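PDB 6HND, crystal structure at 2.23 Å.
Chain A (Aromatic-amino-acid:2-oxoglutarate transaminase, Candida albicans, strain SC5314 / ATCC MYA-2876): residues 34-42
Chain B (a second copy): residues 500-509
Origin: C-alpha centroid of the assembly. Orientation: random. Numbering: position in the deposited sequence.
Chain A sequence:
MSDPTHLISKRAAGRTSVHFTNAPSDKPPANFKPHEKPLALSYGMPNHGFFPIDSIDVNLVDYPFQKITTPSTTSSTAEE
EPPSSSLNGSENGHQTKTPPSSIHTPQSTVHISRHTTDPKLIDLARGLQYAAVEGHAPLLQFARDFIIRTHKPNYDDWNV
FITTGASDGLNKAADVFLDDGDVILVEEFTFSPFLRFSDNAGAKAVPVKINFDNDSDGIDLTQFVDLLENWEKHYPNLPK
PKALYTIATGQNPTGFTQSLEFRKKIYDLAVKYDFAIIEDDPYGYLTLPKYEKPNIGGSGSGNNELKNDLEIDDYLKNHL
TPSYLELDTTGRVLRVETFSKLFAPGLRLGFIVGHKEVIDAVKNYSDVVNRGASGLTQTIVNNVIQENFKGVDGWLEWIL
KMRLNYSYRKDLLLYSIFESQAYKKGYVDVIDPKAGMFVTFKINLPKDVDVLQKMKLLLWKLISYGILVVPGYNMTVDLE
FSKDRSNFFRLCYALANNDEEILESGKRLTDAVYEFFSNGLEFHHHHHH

Chain A (34-42) PHEKPLALS
Chain B, residues 500-509: EEILESGKRL

The guanidinium of Arg508(B) is layered between two side chains of the other copy. Leu39(A) CG lies over one face, 3.7 Å from Arg508(B) NH1. His35(A) CE1 lies over the opposite face, 3.9 Å from Arg508(B) NH1. Lys37(A) O and Pro38(A) CA lie at the edge, near the guanidinium plane. Arg508(B) NH1 donates to Lys37(A) O at 3.0 Å, with an N-H...O angle of 167°. This is the only direct hydrogen bond between the stretches.

Arg508(B) is extended, with chi1 m and chi2 and chi3 t. Its Arg508(B) NE forms a salt bridge with Glu504(B) OE2 at 2.7 Å, one helical turn back. Glu504(B) has chi1 t and chi2 p. On the facing side, Lys37(A) N donates to His35(A) ND1 at 3.1 Å. His35(A) has chi1 t and chi2 -73°.

Chain B is helical throughout 500-509, with phi/psi near -65/-43 and i to i-4 backbone bonds. Chain A is mostly extended: His35(A) is at -83/147, Lys37(A) -128/85, Pro38(A) -74/150, Leu39(A) -100/145 and Ala40(A) -105/121. Glu36(A) breaks the run at -66/-46. A short strand includes Leu39(A) and Ala40(A); Leu41(A) turns to -109/23.

Leu39(A) CA and Ser505(B) CA are the nearest CA pair, 6.2 Å apart. His35(A) lies beside Arg508(B), and Leu39(A) reaches Glu501(B), Glu504(B) and Ser505(B). Leu39(A), rotamer m, t, points toward the helix and has the largest covered area. Its Leu39(A) CD1 is 3.6 Å from Glu504(B) CG, and Leu39(A) CB is 3.6 Å from Ser505(B) OG. Pro38(A) and Ala40(A) point away. Leu41(A), also m, t, points toward the helix and places Leu41(A) CD1 3.8 Å from Ser505(B) CB.

Ser505(B), chi1 m, donates from Ser505(B) OG to Glu501(B) O at 2.6 Å. One water bridges the copies, donating to Ser505(B) OG at 2.8 Å and to Ala40(A) O at 3.1 Å.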

ATOM      1  N   PRO A  34       2.471 -26.788  27.199  1.00 68.33           N
ATOM      2  CA  PRO A  34       2.000 -25.411  27.134  1.00 67.11           C
ATOM      3  C   PRO A  34       0.837 -25.248  28.121  1.00 68.12           C
ATOM      4  O   PRO A  34       0.323 -26.241  28.617  1.00 71.44           O
ATOM      5  CB  PRO A  34       1.549 -25.209  25.678  1.00 69.12           C
ATOM      6  CG  PRO A  34       1.356 -26.621  25.152  1.00 72.34           C
ATOM      7  CD  PRO A  34       2.361 -27.474  25.904  1.00 71.09           C
ATOM      8  N   HIS A  35       0.478 -24.004  28.415  1.00 60.47           N
ATOM      9  CA  HIS A  35      -0.700 -23.650  29.235  1.00 55.76           C
ATOM     10  C   HIS A  35      -1.922 -23.653  28.325  1.00 62.48           C
ATOM     11  O   HIS A  35      -1.776 -23.358  27.113  1.00 62.28           O
ATOM     12  CB  HIS A  35      -0.464 -22.313  29.927  1.00 54.25           C
ATOM     13  CG  HIS A  35      -1.453 -22.000  30.991  1.00 54.29           C
ATOM     14  ND1 HIS A  35      -2.757 -21.630  30.700  1.00 57.04           N
ATOM     15  CD2 HIS A  35      -1.324 -21.940  32.332  1.00 50.72           C
ATOM     16  CE1 HIS A  35      -3.391 -21.360  31.826  1.00 57.90           C
ATOM     17  NE2 HIS A  35      -2.538 -21.560  32.847  1.00 54.67           N
ATOM     18  N   GLU A  36      -3.072 -24.022  28.883  1.00 73.62           N
ATOM     19  CA  GLU A  36      -4.323 -24.235  28.109  1.00 81.82           C
ATOM     20  C   GLU A  36      -4.769 -22.879  27.541  1.00 68.45           C
ATOM     21  O   GLU A  36      -5.146 -22.836  26.357  1.00 62.20           O
ATOM     22  CB  GLU A  36      -5.403 -24.885  28.989  1.00 95.87           C
ATOM     23  CG  GLU A  36      -5.266 -26.398  29.172  1.00101.65           C
ATOM     24  CD  GLU A  36      -6.200 -27.004  30.221  1.00104.31           C
ATOM     25  OE1 GLU A  36      -5.815 -28.020  30.865  1.00 87.61           O
ATOM     26  OE2 GLU A  36      -7.318 -26.460  30.407  1.00 96.41           O
ATOM     27  N   LYS A  37      -4.759 -21.832  28.375  1.00 60.66           N
ATOM     28  CA  LYS A  37      -5.243 -20.462  28.050  1.00 65.89           C
ATOM     29  C   LYS A  37      -4.141 -19.465  28.408  1.00 60.72           C
ATOM     30  O   LYS A  37      -4.138 -18.914  29.507  1.00 58.72           O
ATOM     31  CB  LYS A  37      -6.535 -20.125  28.812  1.00 74.01           C
ATOM     32  CG  LYS A  37      -7.781 -20.938  28.450  1.00 81.42           C
ATOM     33  CD  LYS A  37      -7.988 -22.213  29.280  1.00 77.31           C
ATOM     34  CE  LYS A  37      -8.633 -21.990  30.637  1.00 76.71           C
ATOM     35  NZ  LYS A  37     -10.104 -22.185  30.597  1.00 71.73           N
ATOM     36  N   PRO A  38      -3.161 -19.219  27.507  1.00 55.25           N
ATOM     37  CA  PRO A  38      -2.096 -18.264  27.786  1.00 49.11           C
ATOM     38  C   PRO A  38      -2.638 -16.833  27.676  1.00 47.99           C
ATOM     39  O   PRO A  38      -3.605 -16.626  26.952  1.00 45.69           O
ATOM     40  CB  PRO A  38      -1.010 -18.576  26.740  1.00 51.34           C
ATOM     41  CG  PRO A  38      -1.701 -19.360  25.617  1.00 51.05           C
ATOM     42  CD  PRO A  38      -3.026 -19.834  26.171  1.00 53.87           C
ATOM     43  N   LEU A  39      -2.044 -15.918  28.452  1.00 46.54           N
ATOM     44  CA  LEU A  39      -2.189 -14.443  28.329  1.00 46.85           C
ATOM     45  C   LEU A  39      -0.969 -13.873  27.584  1.00 46.94           C
ATOM     46  O   LEU A  39       0.139 -14.392  27.742  1.00 42.06           O
ATOM     47  CB  LEU A  39      -2.331 -13.832  29.724  1.00 44.27           C
ATOM     48  CG  LEU A  39      -3.570 -14.270  30.511  1.00 43.00           C
ATOM     49  CD1 LEU A  39      -3.518 -13.741  31.944  1.00 42.50           C
ATOM     50  CD2 LEU A  39      -4.848 -13.817  29.813  1.00 42.30           C
ATOM     51  N   ALA A  40      -1.188 -12.838  26.777  1.00 50.99           N
ATOM     52  CA  ALA A  40      -0.163 -12.203  25.923  1.00 47.80           C
ATOM     53  C   ALA A  40       0.269 -10.862  26.532  1.00 45.73           C
ATOM     54  O   ALA A  40      -0.587  -9.961  26.675  1.00 52.25           O
ATOM     55  CB  ALA A  40      -0.713 -12.038  24.522  1.00 48.78           C
ATOM     56  N   LEU A  41       1.567 -10.740  26.833  1.00 41.61           N
ATOM     57  CA  LEU A  41       2.309  -9.455  26.920  1.00 41.91           C
ATOM     58  C   LEU A  41       3.270  -9.346  25.730  1.00 40.88           C
ATOM     59  O   LEU A  41       4.251  -8.582  25.822  1.00 45.40           O
ATOM     60  CB  LEU A  41       3.094  -9.387  28.238  1.00 40.48           C
ATOM     61  CG  LEU A  41       2.272  -9.289  29.522  1.00 42.04           C
ATOM     62  CD1 LEU A  41       3.194  -9.430  30.725  1.00 46.43           C
ATOM     63  CD2 LEU A  41       1.487  -7.996  29.602  1.00 41.62           C
ATOM     64  N   SER A  42       3.014 -10.060  24.641  1.00 45.76           N
ATOM     65  CA  SER A  42       3.990 -10.219  23.532  1.00 50.85           C
ATOM     66  C   SER A  42       3.717  -9.183  22.434  1.00 53.03           C
ATOM     67  O   SER A  42       4.482  -8.240  22.327  1.00 57.02           O
ATOM     68  CB  SER A  42       3.968 -11.630  23.010  1.00 47.19           C
ATOM     69  OG  SER A  42       2.634 -12.051  22.815  1.00 41.68           O
TER
ATOM     70  N   GLU B 500      -7.585  -7.158  35.402  1.00 47.41           N
ATOM     71  CA  GLU B 500      -7.440  -8.548  35.920  1.00 53.77           C
ATOM     72  C   GLU B 500      -6.390  -9.288  35.071  1.00 47.61           C
ATOM     73  O   GLU B 500      -5.509  -9.974  35.652  1.00 42.72           O
ATOM     74  CB  GLU B 500      -8.796  -9.271  35.953  1.00 60.68           C
ATOM     75  CG  GLU B 500      -9.784  -8.688  36.961  1.00 65.38           C
ATOM     76  CD  GLU B 500     -10.424  -7.356  36.576  1.00 69.48           C
ATOM     77  OE1 GLU B 500     -10.934  -7.251  35.435  1.00 63.63           O
ATOM     78  OE2 GLU B 500     -10.413  -6.416  37.419  1.00 74.58           O
ATOM     79  N   GLU B 501      -6.433  -9.131  33.743  1.00 47.41           N
ATOM     80  CA  GLU B 501      -5.470  -9.813  32.837  1.00 42.46           C
ATOM     81  C   GLU B 501      -4.072  -9.246  33.059  1.00 41.66           C
ATOM     82  O   GLU B 501      -3.113 -10.020  32.965  1.00 41.84           O
ATOM     83  CB  GLU B 501      -5.886  -9.699  31.388  1.00 41.28           C
ATOM     84  CG  GLU B 501      -7.036 -10.619  31.038  1.00 46.38           C
ATOM     85  CD  GLU B 501      -7.569 -10.392  29.637  1.00 48.95           C
ATOM     86  OE1 GLU B 501      -6.838  -9.745  28.823  1.00 49.02           O
ATOM     87  OE2 GLU B 501      -8.715 -10.838  29.368  1.00 51.02           O
ATOM     88  N   ILE B 502      -3.957  -7.952  33.367  1.00 39.55           N
ATOM     89  CA  ILE B 502      -2.622  -7.319  33.573  1.00 43.23           C
ATOM     90  C   ILE B 502      -2.018  -7.845  34.873  1.00 45.78           C
ATOM     91  O   ILE B 502      -0.835  -8.260  34.838  1.00 45.66           O
ATOM     92  CB  ILE B 502      -2.716  -5.789  33.539  1.00 43.55           C
ATOM     93  CG1 ILE B 502      -3.037  -5.346  32.106  1.00 43.62           C
ATOM     94  CG2 ILE B 502      -1.434  -5.171  34.090  1.00 41.75           C
ATOM     95  CD1 ILE B 502      -3.393  -3.900  31.956  1.00 47.29           C
ATOM     96  N   LEU B 503      -2.801  -7.865  35.961  1.00 45.78           N
ATOM     97  CA  LEU B 503      -2.292  -8.340  37.277  1.00 44.32           C
ATOM     98  C   LEU B 503      -1.882  -9.799  37.108  1.00 39.87           C
ATOM     99  O   LEU B 503      -0.801 -10.139  37.564  1.00 44.10           O
ATOM    100  CB  LEU B 503      -3.334  -8.131  38.387  1.00 44.74           C
ATOM    101  CG  LEU B 503      -3.635  -6.659  38.713  1.00 48.96           C
ATOM    102  CD1 LEU B 503      -4.838  -6.525  39.643  1.00 53.64           C
ATOM    103  CD2 LEU B 503      -2.423  -5.954  39.307  1.00 46.08           C
ATOM    104  N   GLU B 504      -2.690 -10.591  36.402  1.00 40.03           N
ATOM    105  CA  GLU B 504      -2.504 -12.057  36.285  1.00 40.62           C
ATOM    106  C   GLU B 504      -1.306 -12.323  35.371  1.00 40.32           C
ATOM    107  O   GLU B 504      -0.585 -13.279  35.650  1.00 37.24           O
ATOM    108  CB  GLU B 504      -3.788 -12.732  35.783  1.00 41.71           C
ATOM    109  CG  GLU B 504      -3.664 -14.233  35.511  1.00 42.43           C
ATOM    110  CD  GLU B 504      -3.254 -15.148  36.664  1.00 43.45           C
ATOM    111  OE1 GLU B 504      -3.350 -14.745  37.855  1.00 40.69           O
ATOM    112  OE2 GLU B 504      -2.830 -16.283  36.359  1.00 46.00           O
ATOM    113  N   SER B 505      -1.116 -11.499  34.328  1.00 42.02           N
ATOM    114  CA  SER B 505       0.037 -11.574  33.397  1.00 37.62           C
ATOM    115  C   SER B 505       1.325 -11.410  34.212  1.00 37.97           C
ATOM    116  O   SER B 505       2.238 -12.248  34.094  1.00 38.01           O
ATOM    117  CB  SER B 505      -0.081 -10.544  32.303  1.00 40.57           C
ATOM    118  OG  SER B 505      -1.165 -10.844  31.433  1.00 44.96           O
ATOM    119  N   GLY B 506       1.385 -10.376  35.037  1.00 36.03           N
ATOM    120  CA  GLY B 506       2.595 -10.061  35.818  1.00 40.65           C
ATOM    121  C   GLY B 506       2.879 -11.127  36.850  1.00 40.46           C
ATOM    122  O   GLY B 506       4.071 -11.444  37.052  1.00 39.53           O
ATOM    123  N   LYS B 507       1.821 -11.701  37.439  1.00 42.91           N
ATOM    124  CA  LYS B 507       1.928 -12.840  38.386  1.00 42.91           C
ATOM    125  C   LYS B 507       2.487 -14.095  37.677  1.00 42.57           C
ATOM    126  O   LYS B 507       3.443 -14.693  38.168  1.00 43.43           O
ATOM    127  CB  LYS B 507       0.565 -13.090  39.018  1.00 46.77           C
ATOM    128  CG  LYS B 507       0.593 -14.117  40.145  1.00 52.28           C
ATOM    129  CD  LYS B 507      -0.785 -14.412  40.705  1.00 53.74           C
ATOM    130  CE  LYS B 507      -0.755 -15.567  41.679  1.00 54.12           C
ATOM    131  NZ  LYS B 507      -0.212 -16.792  41.043  1.00 55.58           N
ATOM    132  N   ARG B 508       1.933 -14.507  36.546  1.00 38.53           N
ATOM    133  CA  ARG B 508       2.454 -15.693  35.827  1.00 41.99           C
ATOM    134  C   ARG B 508       3.924 -15.456  35.424  1.00 40.79           C
ATOM    135  O   ARG B 508       4.741 -16.401  35.512  1.00 42.43           O
ATOM    136  CB  ARG B 508       1.559 -15.993  34.623  1.00 42.04           C
ATOM    137  CG  ARG B 508       0.131 -16.387  34.987  1.00 44.64           C
ATOM    138  CD  ARG B 508      -0.617 -16.765  33.710  1.00 45.95           C
ATOM    139  NE  ARG B 508      -2.033 -17.048  33.889  1.00 46.81           N
ATOM    140  CZ  ARG B 508      -2.863 -17.454  32.923  1.00 48.77           C
ATOM    141  NH1 ARG B 508      -2.457 -17.609  31.671  1.00 45.39           N
ATOM    142  NH2 ARG B 508      -4.123 -17.692  33.212  1.00 50.04           N
ATOM    143  N   LEU B 509       4.254 -14.240  34.987  1.00 41.18           N
ATOM    144  CA  LEU B 509       5.616 -13.856  34.533  1.00 39.31           C
ATOM    145  C   LEU B 509       6.594 -14.154  35.659  1.00 36.75           C
ATOM    146  O   LEU B 509       7.552 -14.912  35.463  1.00 38.14           O
ATOM    147  CB  LEU B 509       5.617 -12.366  34.197  1.00 38.17           C
ATOM    148  CG  LEU B 509       6.933 -11.801  33.674  1.00 43.52           C
ATOM    149  CD1 LEU B 509       7.431 -12.583  32.467  1.00 42.23           C
ATOM    150  CD2 LEU B 509       6.761 -10.327  33.326  1.00 45.72           C
TER
HETATM  151  O   HOH W   1      -2.087  -9.254  29.271  1.00 46.37           O